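Long-range contact in SAM-dependent methyltransferase (Exiguobacterium sibiricum 255-15, PDB 3D2L), which probably transfers a methyl group from S-adenosylmethionine to an acceptor substrate: residues A[48-59]-A[73-84]. Sequence-based numbering, arbitrary orientation.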
# COMPACT_ATOMS: atom_id res chain seq x y z
N THR A 48 -6.23 -4.78 -5.50
CA THR A 48 -5.73 -5.41 -6.73
C THR A 48 -6.88 -6.03 -7.51
O THR A 48 -7.00 -5.86 -8.72
CB THR A 48 -4.63 -6.47 -6.41
OG1 THR A 48 -3.77 -6.01 -5.33
CG2 THR A 48 -3.81 -6.80 -7.65
N LEU A 49 -7.76 -6.73 -6.82
CA LEU A 49 -8.93 -7.33 -7.48
C LEU A 49 -9.89 -6.31 -8.08
O LEU A 49 -10.51 -6.60 -9.14
CB LEU A 49 -9.67 -8.28 -6.51
CG LEU A 49 -8.84 -9.48 -6.00
CD1 LEU A 49 -9.76 -10.45 -5.26
CD2 LEU A 49 -8.12 -10.19 -7.15
N LEU A 50 -10.06 -5.14 -7.43
CA LEU A 50 -10.87 -4.04 -7.98
C LEU A 50 -10.20 -3.46 -9.21
O LEU A 50 -10.86 -3.15 -10.19
CB LEU A 50 -11.16 -2.95 -6.93
CG LEU A 50 -12.03 -3.48 -5.79
CD1 LEU A 50 -12.15 -2.43 -4.74
CD2 LEU A 50 -13.42 -3.95 -6.31
N LEU A 51 -8.88 -3.30 -9.15
CA LEU A 51 -8.09 -2.86 -10.30
C LEU A 51 -8.22 -3.83 -11.46
O LEU A 51 -8.32 -3.40 -12.62
CB LEU A 51 -6.62 -2.74 -9.87
CG LEU A 51 -6.31 -1.55 -8.96
CD1 LEU A 51 -4.88 -1.60 -8.40
CD2 LEU A 51 -6.54 -0.26 -9.74
N ALA A 52 -8.24 -5.12 -11.16
CA ALA A 52 -8.35 -6.17 -12.22
C ALA A 52 -9.64 -6.03 -13.05
O ALA A 52 -9.73 -6.56 -14.18
CB ALA A 52 -8.28 -7.55 -11.61
N ASP A 53 -10.62 -5.31 -12.52
CA ASP A 53 -11.83 -5.05 -13.27
C ASP A 53 -11.63 -3.96 -14.33
O ASP A 53 -12.50 -3.76 -15.15
CB ASP A 53 -12.98 -4.70 -12.32
CG ASP A 53 -13.36 -5.87 -11.45
OD1 ASP A 53 -13.04 -7.03 -11.81
OD2 ASP A 53 -13.99 -5.65 -10.41
N HIS A 54 -10.48 -3.30 -14.35
CA HIS A 54 -10.24 -2.23 -15.32
C HIS A 54 -8.94 -2.33 -16.07
O HIS A 54 -8.79 -1.69 -17.11
CB HIS A 54 -10.26 -0.88 -14.59
CG HIS A 54 -11.50 -0.66 -13.79
ND1 HIS A 54 -12.68 -0.21 -14.35
CD2 HIS A 54 -11.76 -0.86 -12.48
CE1 HIS A 54 -13.61 -0.14 -13.42
NE2 HIS A 54 -13.09 -0.54 -12.27
N TYR A 55 -8.04 -3.16 -15.56
CA TYR A 55 -6.67 -3.25 -16.04
C TYR A 55 -6.20 -4.70 -16.08
O TYR A 55 -6.82 -5.57 -15.45
CB TYR A 55 -5.77 -2.52 -15.04
CG TYR A 55 -6.05 -1.06 -14.84
CD1 TYR A 55 -5.65 -0.13 -15.80
CD2 TYR A 55 -6.66 -0.59 -13.66
CE1 TYR A 55 -5.92 1.21 -15.65
CE2 TYR A 55 -6.89 0.78 -13.49
CZ TYR A 55 -6.50 1.67 -14.49
OH TYR A 55 -6.71 3.03 -14.37
N GLU A 56 -5.14 -4.98 -16.84
CA GLU A 56 -4.45 -6.27 -16.76
C GLU A 56 -3.49 -6.10 -15.57
O GLU A 56 -2.49 -5.44 -15.69
CB GLU A 56 -3.66 -6.58 -18.03
CG GLU A 56 -4.46 -6.42 -19.35
CD GLU A 56 -5.67 -7.36 -19.43
OE1 GLU A 56 -5.49 -8.56 -19.11
OE2 GLU A 56 -6.77 -6.89 -19.84
N VAL A 57 -3.78 -6.73 -14.43
CA VAL A 57 -3.02 -6.48 -13.20
C VAL A 57 -2.24 -7.66 -12.71
O VAL A 57 -2.64 -8.82 -12.84
CB VAL A 57 -4.00 -6.00 -12.04
CG1 VAL A 57 -3.21 -5.39 -10.84
CG2 VAL A 57 -4.94 -4.99 -12.56
N THR A 58 -1.09 -7.35 -12.13
CA THR A 58 -0.23 -8.32 -11.49
C THR A 58 0.01 -7.77 -10.10
O THR A 58 0.31 -6.57 -9.96
CB THR A 58 1.10 -8.47 -12.22
OG1 THR A 58 0.86 -8.96 -13.53
CG2 THR A 58 1.99 -9.42 -11.50
N GLY A 59 -0.18 -8.61 -9.08
CA GLY A 59 0.07 -8.23 -7.71
C GLY A 59 1.36 -8.81 -7.14
O GLY A 59 1.72 -9.96 -7.39
N LYS A 73 -9.39 -15.39 -3.40
CA LYS A 73 -10.42 -14.41 -3.69
C LYS A 73 -10.55 -14.18 -5.19
O LYS A 73 -11.66 -14.12 -5.71
CB LYS A 73 -10.13 -13.11 -2.93
CG LYS A 73 -10.25 -13.27 -1.43
CD LYS A 73 -10.19 -11.91 -0.72
CE LYS A 73 -8.91 -11.12 -0.91
NZ LYS A 73 -9.07 -9.71 -0.39
N ALA A 74 -9.41 -14.08 -5.90
CA ALA A 74 -9.42 -13.93 -7.36
C ALA A 74 -10.08 -15.15 -8.02
O ALA A 74 -10.96 -15.02 -8.87
CB ALA A 74 -7.96 -13.71 -7.94
N MSE A 75 -9.68 -16.35 -7.61
CA MSE A 75 -10.30 -17.54 -8.20
C MSE A 75 -11.81 -17.63 -7.92
O MSE A 75 -12.59 -18.02 -8.78
CB MSE A 75 -9.63 -18.83 -7.68
CG MSE A 75 -8.11 -18.93 -7.91
SE MSE A 75 -7.52 -18.72 -9.75
CE MSE A 75 -8.21 -20.41 -10.51
N GLU A 76 -12.22 -17.27 -6.71
CA GLU A 76 -13.65 -17.35 -6.38
C GLU A 76 -14.53 -16.33 -7.13
O GLU A 76 -15.74 -16.49 -7.20
CB GLU A 76 -13.83 -17.28 -4.87
CG GLU A 76 -13.26 -18.56 -4.24
CD GLU A 76 -13.36 -18.61 -2.73
OE1 GLU A 76 -13.31 -17.55 -2.07
OE2 GLU A 76 -13.45 -19.75 -2.23
N THR A 77 -13.90 -15.30 -7.71
CA THR A 77 -14.64 -14.28 -8.45
C THR A 77 -14.28 -14.29 -9.92
O THR A 77 -14.57 -13.35 -10.64
CB THR A 77 -14.43 -12.87 -7.83
OG1 THR A 77 -13.04 -12.60 -7.78
CG2 THR A 77 -14.99 -12.83 -6.41
N ASN A 78 -13.70 -15.39 -10.37
CA ASN A 78 -13.28 -15.59 -11.74
C ASN A 78 -12.39 -14.50 -12.33
O ASN A 78 -12.46 -14.24 -13.51
CB ASN A 78 -14.48 -15.81 -12.67
CG ASN A 78 -14.14 -16.69 -13.82
OD1 ASN A 78 -13.41 -17.66 -13.65
ND2 ASN A 78 -14.68 -16.40 -15.01
N ARG A 79 -11.54 -13.87 -11.51
CA ARG A 79 -10.62 -12.87 -12.02
C ARG A 79 -9.28 -13.50 -12.30
O ARG A 79 -8.86 -14.42 -11.58
CB ARG A 79 -10.46 -11.75 -10.99
CG ARG A 79 -11.73 -10.93 -10.84
CD ARG A 79 -11.47 -9.87 -9.88
NE ARG A 79 -12.54 -8.89 -9.69
CZ ARG A 79 -13.31 -8.80 -8.62
NH1 ARG A 79 -13.29 -9.73 -7.66
NH2 ARG A 79 -14.18 -7.81 -8.54
N HIS A 80 -8.60 -13.04 -13.36
CA HIS A 80 -7.24 -13.49 -13.64
C HIS A 80 -6.24 -12.46 -13.15
O HIS A 80 -6.11 -11.37 -13.73
CB HIS A 80 -6.97 -13.79 -15.13
CG HIS A 80 -5.58 -14.31 -15.37
ND1 HIS A 80 -4.53 -13.48 -15.69
CD2 HIS A 80 -5.06 -15.55 -15.24
CE1 HIS A 80 -3.42 -14.20 -15.79
NE2 HIS A 80 -3.72 -15.45 -15.52
N VAL A 81 -5.54 -12.80 -12.09
CA VAL A 81 -4.57 -11.94 -11.51
C VAL A 81 -3.40 -12.76 -10.96
O VAL A 81 -3.54 -13.56 -10.04
CB VAL A 81 -5.17 -11.06 -10.40
CG1 VAL A 81 -4.15 -10.11 -9.91
CG2 VAL A 81 -6.40 -10.27 -10.93
N ASP A 82 -2.25 -12.55 -11.54
CA ASP A 82 -1.03 -13.21 -11.10
C ASP A 82 -0.54 -12.50 -9.85
O ASP A 82 -0.40 -11.31 -9.90
CB ASP A 82 0.06 -13.05 -12.15
CG ASP A 82 -0.15 -13.91 -13.36
OD1 ASP A 82 -0.55 -15.08 -13.23
OD2 ASP A 82 0.10 -13.42 -14.45
N PHE A 83 -0.35 -13.23 -8.75
CA PHE A 83 0.24 -12.75 -7.53
C PHE A 83 1.60 -13.48 -7.36
O PHE A 83 1.70 -14.74 -7.42
CB PHE A 83 -0.68 -12.99 -6.32
CG PHE A 83 -1.98 -12.18 -6.35
CD1 PHE A 83 -2.01 -10.86 -5.94
CD2 PHE A 83 -3.19 -12.77 -6.77
CE1 PHE A 83 -3.17 -10.14 -5.93
CE2 PHE A 83 -4.34 -12.07 -6.78
CZ PHE A 83 -4.34 -10.72 -6.36
N TRP A 84 2.65 -12.70 -7.15
CA TRP A 84 3.98 -13.23 -6.98
C TRP A 84 4.60 -12.67 -5.72
O TRP A 84 4.28 -11.53 -5.34
CB TRP A 84 4.86 -12.86 -8.17
CG TRP A 84 4.35 -13.34 -9.52
CD1 TRP A 84 3.87 -12.57 -10.54
CD2 TRP A 84 4.29 -14.70 -9.99
NE1 TRP A 84 3.54 -13.36 -11.61
CE2 TRP A 84 3.77 -14.67 -11.29
CE3 TRP A 84 4.58 -15.95 -9.41
CZ2 TRP A 84 3.55 -15.83 -12.04
CZ3 TRP A 84 4.39 -17.10 -10.16
CH2 TRP A 84 3.87 -17.03 -11.46
O HOH W 1 -5.66 -8.90 -14.47
O HOH W 2 -1.97 -10.93 -14.10
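R79 reaches D53 side-on: NE bonds OD1 at 2.9 Å in an almost straight line, and NH2 bonds OD2. The carboxylate and guanidinium planes are nearly coplanar, 28° apart, and each acid oxygen takes one N-H of the arginine. The third nitrogen, NH1, turns back to T77 OG1, and that hydroxyl donates to K73 O, tying the guanidinium to the last turn of helix 64-76. L49 O sits over one face, 3.1 Å from NE but at a poor angle for bonding. With a leucine in place of R79, D53 would probably lose its counter-charge and T77 OG1 a donor, and the tether between the two helix ends would go.

L49 is worth following outward. Its CB lies beside CD and NH1 of R79. Further out the branches part: CD1 rests on K73 CB, while CD2 touches A74 CB, at 3.6 Å, and, roughly at right angles, meets the edge of the F83 ring at CZ. V81, with CG1 anti to its backbone N (chi1 -176°), points CG2 at A52 CB, a tight 3.4 Å, and sets CG1 over one face of the F83 ring, off centre toward the rim.

Past the two helix ends, strands 56-61 and 82-85 pair in parallel: G59 N donates to D82 O (2.8 Å) and W84 N to G59 O (2.9 Å). Towards the strand start, water 2 links V57 O to D82 N. These strands and helix 64-76 form a beta-alpha-beta unit of the Rossmann-like methyltransferase domain; strand 82-85 edges its sheet, and helix 46-51 packs against the end of helix 64-76.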